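Local coordinates for trafficking protein B (Neisseria gonorrhoeae, PDB 2H1C) that is the toxin of a type II toxin-antitoxin pair, a PIN-domain protein that joins its antitoxin in a promoter-binding complex and slows bacterial passage across human epithelial cells, at residues L59-R62 with L63-I67; P69-A72 with G73-L76; A83-Y86 with A87-R90. One frame throughout, in Å; residues are numbered along the deposited sequence.

The three contacts follow one another along the chain of this PIN-domain protein. Contact 1 is the last two turns of helix 53-67. Contact 2 is the turn that leads from that helix into strand 75-76, an outermost strand of the parallel sheet within the chain. Contact 3 lies on helix 80-94, which comes next. Contacts 1 and 2 touch where P69 packs on the carbonyl oxygens of L63 and E64, and their centres are about 13 Å apart. Contact 3 is about 32 Å from contact 1, centre to centre, across the middle of the chain. The first two contacts meet the bound peptide, whereas contacts 2 and 3 both reach the second subunit.

Contact 1: L59-R62 with L63-I67; sequences LHER and LEQSI
H60 lays one face of its imidazole over the CG methylene of E64, one turn further along helix 53-67. E64 CG is 4.0 Å from the ring centroid of H60 and offset toward the ring's rim, a CH-pi contact. The H60 ring is placed there by a CG anti to the backbone N (chi1 171°). The E64 chain bends at chi2, and its carboxylate forms a salt bridge with R44 of helix 37-48. E61 and Q65 meet where E61 OE2 comes to 2.9 Å from Q65 CG, a tight contact, with the carboxylate and amide planes nearly perpendicular.

The backbone has regular i to i+4 bonds, such as E64 N to H60 O at 3.0 Å. At the end a pi-type turn lets R62 O accept S66 N and I67 N, each at 2.9 Å. The S66 donor stands above the carbonyl plane. L59 and L63 face V47 of helix 37-48, while R62 pairs with an acidic side chain of the bound peptide.

The E64 methylene packs on the imidazole, while R44 probably meets most of the carboxylate's charge. A bound magnesium ion about 4 Å from the H60 side chain leaves its protonation unsettled.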
ATOM      1  N   LEU A  59       2.402  20.580 -13.572  1.00 16.56           N
ATOM      2  CA  LEU A  59       3.026  19.298 -13.221  1.00 15.85           C
ATOM      3  C   LEU A  59       2.019  18.142 -13.248  1.00 17.36           C
ATOM      4  O   LEU A  59       2.372  17.005 -13.585  1.00 16.64           O
ATOM      5  CB  LEU A  59       3.721  19.398 -11.851  1.00 16.07           C
ATOM      6  CG  LEU A  59       4.499  18.189 -11.314  1.00 19.49           C
ATOM      7  CD1 LEU A  59       5.511  17.727 -12.360  1.00 19.85           C
ATOM      8  CD2 LEU A  59       5.216  18.555 -10.025  1.00 17.77           C
ATOM      9  N   HIS A  60       0.764  18.426 -12.902  1.00 14.90           N
ATOM     10  CA  HIS A  60      -0.254  17.387 -12.937  1.00 18.28           C
ATOM     11  C   HIS A  60      -0.386  16.924 -14.393  1.00 17.31           C
ATOM     12  O   HIS A  60      -0.375  15.726 -14.679  1.00 15.92           O
ATOM     13  CB  HIS A  60      -1.587  17.928 -12.407  1.00 20.84           C
ATOM     14  CG  HIS A  60      -2.736  16.994 -12.619  1.00 25.80           C
ATOM     15  ND1 HIS A  60      -3.419  16.917 -13.815  1.00 32.14           N
ATOM     16  CD2 HIS A  60      -3.282  16.053 -11.816  1.00 30.15           C
ATOM     17  CE1 HIS A  60      -4.333  15.967 -13.737  1.00 33.41           C
ATOM     18  NE2 HIS A  60      -4.271  15.424 -12.535  1.00 27.77           N
ATOM     19  N   GLU A  61      -0.459  17.885 -15.313  1.00 18.41           N
ATOM     20  CA  GLU A  61      -0.573  17.586 -16.740  1.00 18.67           C
ATOM     21  C   GLU A  61       0.628  16.772 -17.210  1.00 17.09           C
ATOM     22  O   GLU A  61       0.473  15.766 -17.897  1.00 15.10           O
ATOM     23  CB  GLU A  61      -0.649  18.885 -17.556  1.00 24.86           C
ATOM     24  CG  GLU A  61      -0.600  18.698 -19.074  1.00 34.36           C
ATOM     25  CD  GLU A  61      -1.952  18.342 -19.678  1.00 43.59           C
ATOM     26  OE1 GLU A  61      -2.892  19.167 -19.569  1.00 48.81           O
ATOM     27  OE2 GLU A  61      -2.078  17.241 -20.269  1.00 45.13           O
ATOM     28  N   ARG A  62       1.831  17.202 -16.836  1.00 14.53           N
ATOM     29  CA  ARG A  62       3.020  16.490 -17.261  1.00 14.50           C
ATOM     30  C   ARG A  62       3.108  15.088 -16.673  1.00 15.48           C
ATOM     31  O   ARG A  62       3.498  14.138 -17.362  1.00 12.76           O
ATOM     32  CB  ARG A  62       4.268  17.290 -16.907  1.00 17.64           C
ATOM     33  CG  ARG A  62       4.388  18.549 -17.732  1.00 18.80           C
ATOM     34  CD  ARG A  62       4.532  18.219 -19.208  1.00 19.84           C
ATOM     35  NE  ARG A  62       4.693  19.442 -19.987  1.00 32.65           N
ATOM     36  CZ  ARG A  62       3.690  20.239 -20.337  1.00 33.93           C
ATOM     37  NH1 ARG A  62       2.447  19.938 -19.989  1.00 33.26           N
ATOM     38  NH2 ARG A  62       3.932  21.355 -21.016  1.00 39.00           N
ATOM     39  N   LEU A  63       2.745  14.944 -15.408  1.00 13.57           N
ATOM     40  CA  LEU A  63       2.790  13.620 -14.793  1.00 14.05           C
ATOM     41  C   LEU A  63       1.845  12.656 -15.506  1.00 15.07           C
ATOM     42  O   LEU A  63       2.237  11.560 -15.929  1.00 13.58           O
ATOM     43  CB  LEU A  63       2.398  13.696 -13.314  1.00 13.52           C
ATOM     44  CG  LEU A  63       2.407  12.349 -12.576  1.00 13.85           C
ATOM     45  CD1 LEU A  63       3.818  11.732 -12.633  1.00 14.07           C
ATOM     46  CD2 LEU A  63       1.983  12.561 -11.137  1.00 16.06           C
ATOM     47  N   GLU A  64       0.597  13.076 -15.654  1.00 13.07           N
ATOM     48  CA  GLU A  64      -0.414  12.222 -16.264  1.00 14.17           C
ATOM     49  C   GLU A  64      -0.267  11.985 -17.770  1.00 17.01           C
ATOM     50  O   GLU A  64      -0.431  10.852 -18.250  1.00 15.17           O
ATOM     51  CB  GLU A  64      -1.807  12.797 -15.975  1.00 15.61           C
ATOM     52  CG  GLU A  64      -2.155  12.938 -14.476  1.00 16.17           C
ATOM     53  CD  GLU A  64      -2.064  11.618 -13.702  1.00 20.35           C
ATOM     54  OE1 GLU A  64      -2.289  10.543 -14.301  1.00 22.29           O
ATOM     55  OE2 GLU A  64      -1.788  11.652 -12.479  1.00 21.79           O
ATOM     56  N   GLN A  65       0.058  13.038 -18.512  1.00 17.41           N
ATOM     57  CA  GLN A  65       0.160  12.935 -19.966  1.00 20.34           C
ATOM     58  C   GLN A  65       1.537  12.704 -20.570  1.00 20.65           C
ATOM     59  O   GLN A  65       1.636  12.342 -21.742  1.00 20.42           O
ATOM     60  CB  GLN A  65      -0.439  14.187 -20.621  1.00 24.17           C
ATOM     61  CG  GLN A  65      -1.947  14.337 -20.436  1.00 36.10           C
ATOM     62  CD  GLN A  65      -2.716  13.127 -20.962  1.00 42.83           C
ATOM     63  OE1 GLN A  65      -3.168  12.276 -20.188  1.00 46.07           O
ATOM     64  NE2 GLN A  65      -2.854  13.041 -22.286  1.00 46.19           N
ATOM     65  N   SER A  66       2.594  12.907 -19.793  1.00 15.72           N
ATOM     66  CA  SER A  66       3.942  12.736 -20.331  1.00 16.25           C
ATOM     67  C   SER A  66       4.801  11.718 -19.596  1.00 17.16           C
ATOM     68  O   SER A  66       5.552  10.957 -20.221  1.00 18.37           O
ATOM     69  CB  SER A  66       4.686  14.074 -20.325  1.00 18.59           C
ATOM     70  OG  SER A  66       4.099  14.999 -21.221  1.00 21.65           O
ATOM     71  N   ILE A  67       4.710  11.713 -18.271  1.00 15.34           N
ATOM     72  CA  ILE A  67       5.538  10.793 -17.482  1.00 14.21           C
ATOM     73  C   ILE A  67       4.968   9.388 -17.330  1.00 15.06           C
ATOM     74  O   ILE A  67       5.613   8.417 -17.723  1.00 12.30           O
ATOM     75  CB  ILE A  67       5.834  11.373 -16.074  1.00 13.08           C
ATOM     76  CG1 ILE A  67       6.650  12.659 -16.206  1.00 15.54           C
ATOM     77  CG2 ILE A  67       6.627  10.360 -15.237  1.00 13.22           C
ATOM     78  CD1 ILE A  67       6.755  13.431 -14.903  1.00 18.73           C
TER

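Contact 2: P69-A72 with G73-L76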
ATOM      1  N   PRO A  69       2.740   7.722 -19.009  1.00 11.79           N
ATOM      2  CA  PRO A  69       2.607   6.902 -20.215  1.00 13.20           C
ATOM      3  C   PRO A  69       3.905   6.142 -20.523  1.00 11.40           C
ATOM      4  O   PRO A  69       3.876   5.118 -21.189  1.00 11.93           O
ATOM      5  CB  PRO A  69       2.269   7.926 -21.288  1.00 12.72           C
ATOM      6  CG  PRO A  69       1.468   8.940 -20.526  1.00 14.75           C
ATOM      7  CD  PRO A  69       2.309   9.105 -19.275  1.00 13.63           C
ATOM      8  N   LEU A  70       5.039   6.661 -20.051  1.00 13.58           N
ATOM      9  CA  LEU A  70       6.324   5.993 -20.266  1.00 12.23           C
ATOM     10  C   LEU A  70       6.317   4.650 -19.542  1.00 14.30           C
ATOM     11  O   LEU A  70       7.119   3.762 -19.850  1.00 14.91           O
ATOM     12  CB  LEU A  70       7.479   6.825 -19.704  1.00 13.65           C
ATOM     13  CG  LEU A  70       7.730   8.200 -20.317  1.00 15.51           C
ATOM     14  CD1 LEU A  70       8.755   8.946 -19.472  1.00 16.15           C
ATOM     15  CD2 LEU A  70       8.198   8.041 -21.744  1.00 15.38           C
ATOM     16  N   PHE A  71       5.411   4.503 -18.576  1.00 11.60           N
ATOM     17  CA  PHE A  71       5.334   3.270 -17.800  1.00 10.99           C
ATOM     18  C   PHE A  71       4.069   2.450 -18.031  1.00 12.51           C
ATOM     19  O   PHE A  71       3.732   1.577 -17.232  1.00 13.65           O
ATOM     20  CB  PHE A  71       5.504   3.594 -16.313  1.00 10.02           C
ATOM     21  CG  PHE A  71       6.824   4.232 -15.991  1.00 10.16           C
ATOM     22  CD1 PHE A  71       6.972   5.614 -16.010  1.00 11.63           C
ATOM     23  CD2 PHE A  71       7.940   3.443 -15.729  1.00 12.61           C
ATOM     24  CE1 PHE A  71       8.224   6.210 -15.775  1.00 13.73           C
ATOM     25  CE2 PHE A  71       9.189   4.027 -15.498  1.00 10.35           C
ATOM     26  CZ  PHE A  71       9.332   5.406 -15.521  1.00 10.41           C
ATOM     27  N   ALA A  72       3.390   2.713 -19.141  1.00 15.96           N
ATOM     28  CA  ALA A  72       2.175   1.981 -19.484  1.00 15.15           C
ATOM     29  C   ALA A  72       2.457   0.475 -19.465  1.00 14.94           C
ATOM     30  O   ALA A  72       3.414  -0.005 -20.081  1.00 13.26           O
ATOM     31  CB  ALA A  72       1.681   2.415 -20.871  1.00 16.07           C
ATOM     32  N   GLY A  73       1.632  -0.266 -18.736  1.00 12.29           N
ATOM     33  CA  GLY A  73       1.819  -1.696 -18.661  1.00 13.24           C
ATOM     34  C   GLY A  73       2.892  -2.114 -17.677  1.00 12.60           C
ATOM     35  O   GLY A  73       3.115  -3.310 -17.503  1.00 14.14           O
ATOM     36  N   ARG A  74       3.549  -1.148 -17.033  1.00 10.56           N
ATOM     37  CA  ARG A  74       4.610  -1.471 -16.070  1.00 10.67           C
ATOM     38  C   ARG A  74       4.448  -0.779 -14.701  1.00 11.97           C
ATOM     39  O   ARG A  74       5.438  -0.483 -14.001  1.00 10.01           O
ATOM     40  CB  ARG A  74       5.994  -1.156 -16.670  1.00 10.93           C
ATOM     41  CG  ARG A  74       6.228  -1.815 -18.053  1.00 16.46           C
ATOM     42  CD  ARG A  74       7.709  -1.810 -18.485  1.00 16.34           C
ATOM     43  NE  ARG A  74       8.303  -0.497 -18.301  1.00 14.42           N
ATOM     44  CZ  ARG A  74       8.041   0.556 -19.059  1.00 17.81           C
ATOM     45  NH1 ARG A  74       7.207   0.453 -20.082  1.00 18.79           N
ATOM     46  NH2 ARG A  74       8.559   1.732 -18.745  1.00 15.44           N
ATOM     47  N   ILE A  75       3.197  -0.499 -14.338  1.00  9.70           N
ATOM     48  CA  ILE A  75       2.876   0.078 -13.027  1.00 11.02           C
ATOM     49  C   ILE A  75       2.355  -1.155 -12.294  1.00 11.97           C
ATOM     50  O   ILE A  75       1.255  -1.655 -12.568  1.00 12.53           O
ATOM     51  CB  ILE A  75       1.800   1.171 -13.157  1.00 12.96           C
ATOM     52  CG1 ILE A  75       2.393   2.347 -13.936  1.00 11.53           C
ATOM     53  CG2 ILE A  75       1.312   1.645 -11.777  1.00 15.51           C
ATOM     54  CD1 ILE A  75       1.436   3.496 -14.158  1.00 12.58           C
ATOM     55  N   LEU A  76       3.168  -1.649 -11.372  1.00  8.74           N
ATOM     56  CA  LEU A  76       2.878  -2.882 -10.638  1.00  9.92           C
ATOM     57  C   LEU A  76       1.977  -2.759  -9.424  1.00 10.63           C
ATOM     58  O   LEU A  76       2.266  -1.998  -8.511  1.00 12.25           O
ATOM     59  CB  LEU A  76       4.195  -3.517 -10.210  1.00  9.14           C
ATOM     60  CG  LEU A  76       5.202  -3.741 -11.356  1.00  9.15           C
ATOM     61  CD1 LEU A  76       6.554  -4.145 -10.778  1.00 10.05           C
ATOM     62  CD2 LEU A  76       4.657  -4.810 -12.289  1.00 13.61           C
TER
HETATM   63  O   HOH W   1       6.952   2.123 -22.482  1.00 36.90           O
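R74 reaches back over a type II beta turn, F71 to R74, and its guanidinium meets the carbonyl oxygen of L70. The main bond runs from R74 NH2 to L70 O, at 2.7 Å. R74 NH1 adds a weak bond to the same oxygen at 3.3 Å. L70 O lies at the edge of the guanidinium, tilted 19° from its plane at NH2. A water joins the same pair: it donates to L70 O and accepts from R74 NH1. One carbonyl oxygen therefore receives both terminal nitrogens and a water.

F71 backs this group. F71 CA sits over one face of the guanidinium, and R74 NH2 comes to 3.5 Å from F71 CD2. The ring and guanidinium planes are 42° apart, so this is an oblique approach and not a flat stack. The bend at chi3 (-48°) turns the R74 chain back toward L70.

The turn itself is closed by R74 N to F71 O, at 2.7 Å, with the donor above the carbonyl plane. G73 takes the third position with positive phi. A side chain there would run into the carbonyl oxygen of A72, so the position suits a residue without one.

Further out, the turn links the end of the preceding helical region to strand 75-76 of the PIN-domain sheet. R74 NE is held by V33 O, and the backbones of R74 and L76 bond to L35 of the neighbouring strand 33-36. L76 belongs to a magnesium site seen in the structure, together with S36 and T110. The F71 ring packs on V33 and L35 and on an apolar side chain of the bound peptide. On the other arm of the turn, I75 CG1 rests 4.1 Å from F71 CB.

Contact 3: A83-Y86 with A87-R90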
ATOM      1  N   ALA A  83       1.401  -9.201  -0.996  1.00  8.76           N
ATOM      2  CA  ALA A  83       1.075  -9.106   0.420  1.00 11.71           C
ATOM      3  C   ALA A  83       1.768 -10.217   1.211  1.00 11.67           C
ATOM      4  O   ALA A  83       2.226  -9.995   2.328  1.00 11.16           O
ATOM      5  CB  ALA A  83      -0.443  -9.172   0.624  1.00 10.42           C
ATOM      6  N   ALA A  84       1.842 -11.417   0.641  1.00 13.28           N
ATOM      7  CA  ALA A  84       2.503 -12.537   1.316  1.00 15.02           C
ATOM      8  C   ALA A  84       3.983 -12.244   1.522  1.00 13.44           C
ATOM      9  O   ALA A  84       4.538 -12.494   2.594  1.00 13.26           O
ATOM     10  CB  ALA A  84       2.344 -13.826   0.499  1.00 14.68           C
ATOM     11  N   ILE A  85       4.631 -11.735   0.480  1.00 13.43           N
ATOM     12  CA  ILE A  85       6.056 -11.404   0.550  1.00 12.07           C
ATOM     13  C   ILE A  85       6.279 -10.272   1.553  1.00 11.26           C
ATOM     14  O   ILE A  85       7.243 -10.280   2.318  1.00 13.18           O
ATOM     15  CB  ILE A  85       6.568 -11.010  -0.845  1.00 14.28           C
ATOM     16  CG1 ILE A  85       6.464 -12.239  -1.755  1.00 13.86           C
ATOM     17  CG2 ILE A  85       8.014 -10.486  -0.762  1.00 15.14           C
ATOM     18  CD1 ILE A  85       6.687 -11.960  -3.224  1.00 19.08           C
ATOM     19  N   TYR A  86       5.358  -9.318   1.571  1.00  9.89           N
ATOM     20  CA  TYR A  86       5.446  -8.198   2.499  1.00 13.60           C
ATOM     21  C   TYR A  86       5.530  -8.683   3.949  1.00 12.46           C
ATOM     22  O   TYR A  86       6.416  -8.273   4.693  1.00 12.03           O
ATOM     23  CB  TYR A  86       4.219  -7.302   2.343  1.00 12.92           C
ATOM     24  CG  TYR A  86       4.068  -6.250   3.419  1.00 14.20           C
ATOM     25  CD1 TYR A  86       4.737  -5.027   3.333  1.00 15.67           C
ATOM     26  CD2 TYR A  86       3.242  -6.480   4.521  1.00 14.68           C
ATOM     27  CE1 TYR A  86       4.583  -4.053   4.322  1.00 13.17           C
ATOM     28  CE2 TYR A  86       3.083  -5.524   5.502  1.00 13.48           C
ATOM     29  CZ  TYR A  86       3.752  -4.315   5.399  1.00 14.31           C
ATOM     30  OH  TYR A  86       3.586  -3.352   6.366  1.00 13.78           O
ATOM     31  N   ALA A  87       4.594  -9.542   4.353  1.00 11.61           N
ATOM     32  CA  ALA A  87       4.570 -10.044   5.717  1.00 12.11           C
ATOM     33  C   ALA A  87       5.844 -10.811   6.032  1.00 12.00           C
ATOM     34  O   ALA A  87       6.404 -10.667   7.118  1.00 11.68           O
ATOM     35  CB  ALA A  87       3.350 -10.929   5.928  1.00 10.27           C
ATOM     36  N   GLN A  88       6.318 -11.610   5.079  1.00 11.32           N
ATOM     37  CA  GLN A  88       7.543 -12.371   5.281  1.00 14.70           C
ATOM     38  C   GLN A  88       8.730 -11.445   5.537  1.00 14.32           C
ATOM     39  O   GLN A  88       9.444 -11.589   6.534  1.00 15.16           O
ATOM     40  CB  GLN A  88       7.816 -13.250   4.058  1.00 18.12           C
ATOM     41  CG  GLN A  88       6.710 -14.271   3.837  1.00 23.73           C
ATOM     42  CD  GLN A  88       7.000 -15.236   2.710  1.00 31.74           C
ATOM     43  OE1 GLN A  88       7.146 -14.839   1.548  1.00 30.39           O
ATOM     44  NE2 GLN A  88       7.087 -16.522   3.048  1.00 35.36           N
ATOM     45  N   ILE A  89       8.931 -10.488   4.640  1.00 13.06           N
ATOM     46  CA  ILE A  89      10.035  -9.542   4.757  1.00 15.07           C
ATOM     47  C   ILE A  89       9.999  -8.696   6.020  1.00 14.04           C
ATOM     48  O   ILE A  89      11.002  -8.586   6.725  1.00 14.40           O
ATOM     49  CB  ILE A  89      10.069  -8.579   3.536  1.00 19.76           C
ATOM     50  CG1 ILE A  89      10.524  -9.331   2.286  1.00 21.82           C
ATOM     51  CG2 ILE A  89      10.971  -7.392   3.833  1.00 28.29           C
ATOM     52  CD1 ILE A  89      10.499  -8.464   1.013  1.00 23.42           C
ATOM     53  N   ARG A  90       8.858  -8.082   6.314  1.00 12.04           N
ATOM     54  CA  ARG A  90       8.771  -7.239   7.510  1.00 15.04           C
ATOM     55  C   ARG A  90       8.898  -8.020   8.818  1.00 16.20           C
ATOM     56  O   ARG A  90       9.529  -7.543   9.771  1.00 19.86           O
ATOM     57  CB  ARG A  90       7.472  -6.441   7.525  1.00 16.37           C
ATOM     58  CG  ARG A  90       7.432  -5.372   6.462  1.00 16.39           C
ATOM     59  CD  ARG A  90       6.571  -4.219   6.912  1.00 22.60           C
ATOM     60  NE  ARG A  90       7.079  -3.594   8.125  1.00 19.35           N
ATOM     61  CZ  ARG A  90       6.363  -2.781   8.899  1.00 22.45           C
ATOM     62  NH1 ARG A  90       5.106  -2.491   8.588  1.00 18.47           N
ATOM     63  NH2 ARG A  90       6.905  -2.261   9.996  1.00 22.95           N
TER
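Y86 and R90 lie side by side, one turn apart on helix 80-94 of the PIN domain, and point the same way. Four i to i+4 backbone bonds run in regular alpha-helical order, among them I89 N to I85 O at 2.9 Å and R90 N to Y86 O at 2.9 Å.

In the apolar packing, I85 CG2 meets I89 CD1 at 3.7 Å, and these side chains run alongside each other. I85 also packs on K112 and Q113 of helix 102-114, and I89 on I100 and A129. A83, A84, Y86 and A87 contact A37, A41 and R44 of the second subunit, so this face of the helix belongs to the dimer interface.

The aromatic contact is CH-pi. R90 CG stands over one face of the Y86 ring, 4.1 Å from its centroid and offset toward the rim. Beyond it, R90 CD comes to 3.2 Å from Y86 CZ. Y86 also stacks on the Y106 ring. Its CG is anti to the backbone N (chi1 169°), which sends the ring along the helix toward R90.

The polar contact is at the ends of the two side chains. With the phenol oxygen in the guanidinium plane, R90 NH1 donates to Y86 OH at 2.8 Å.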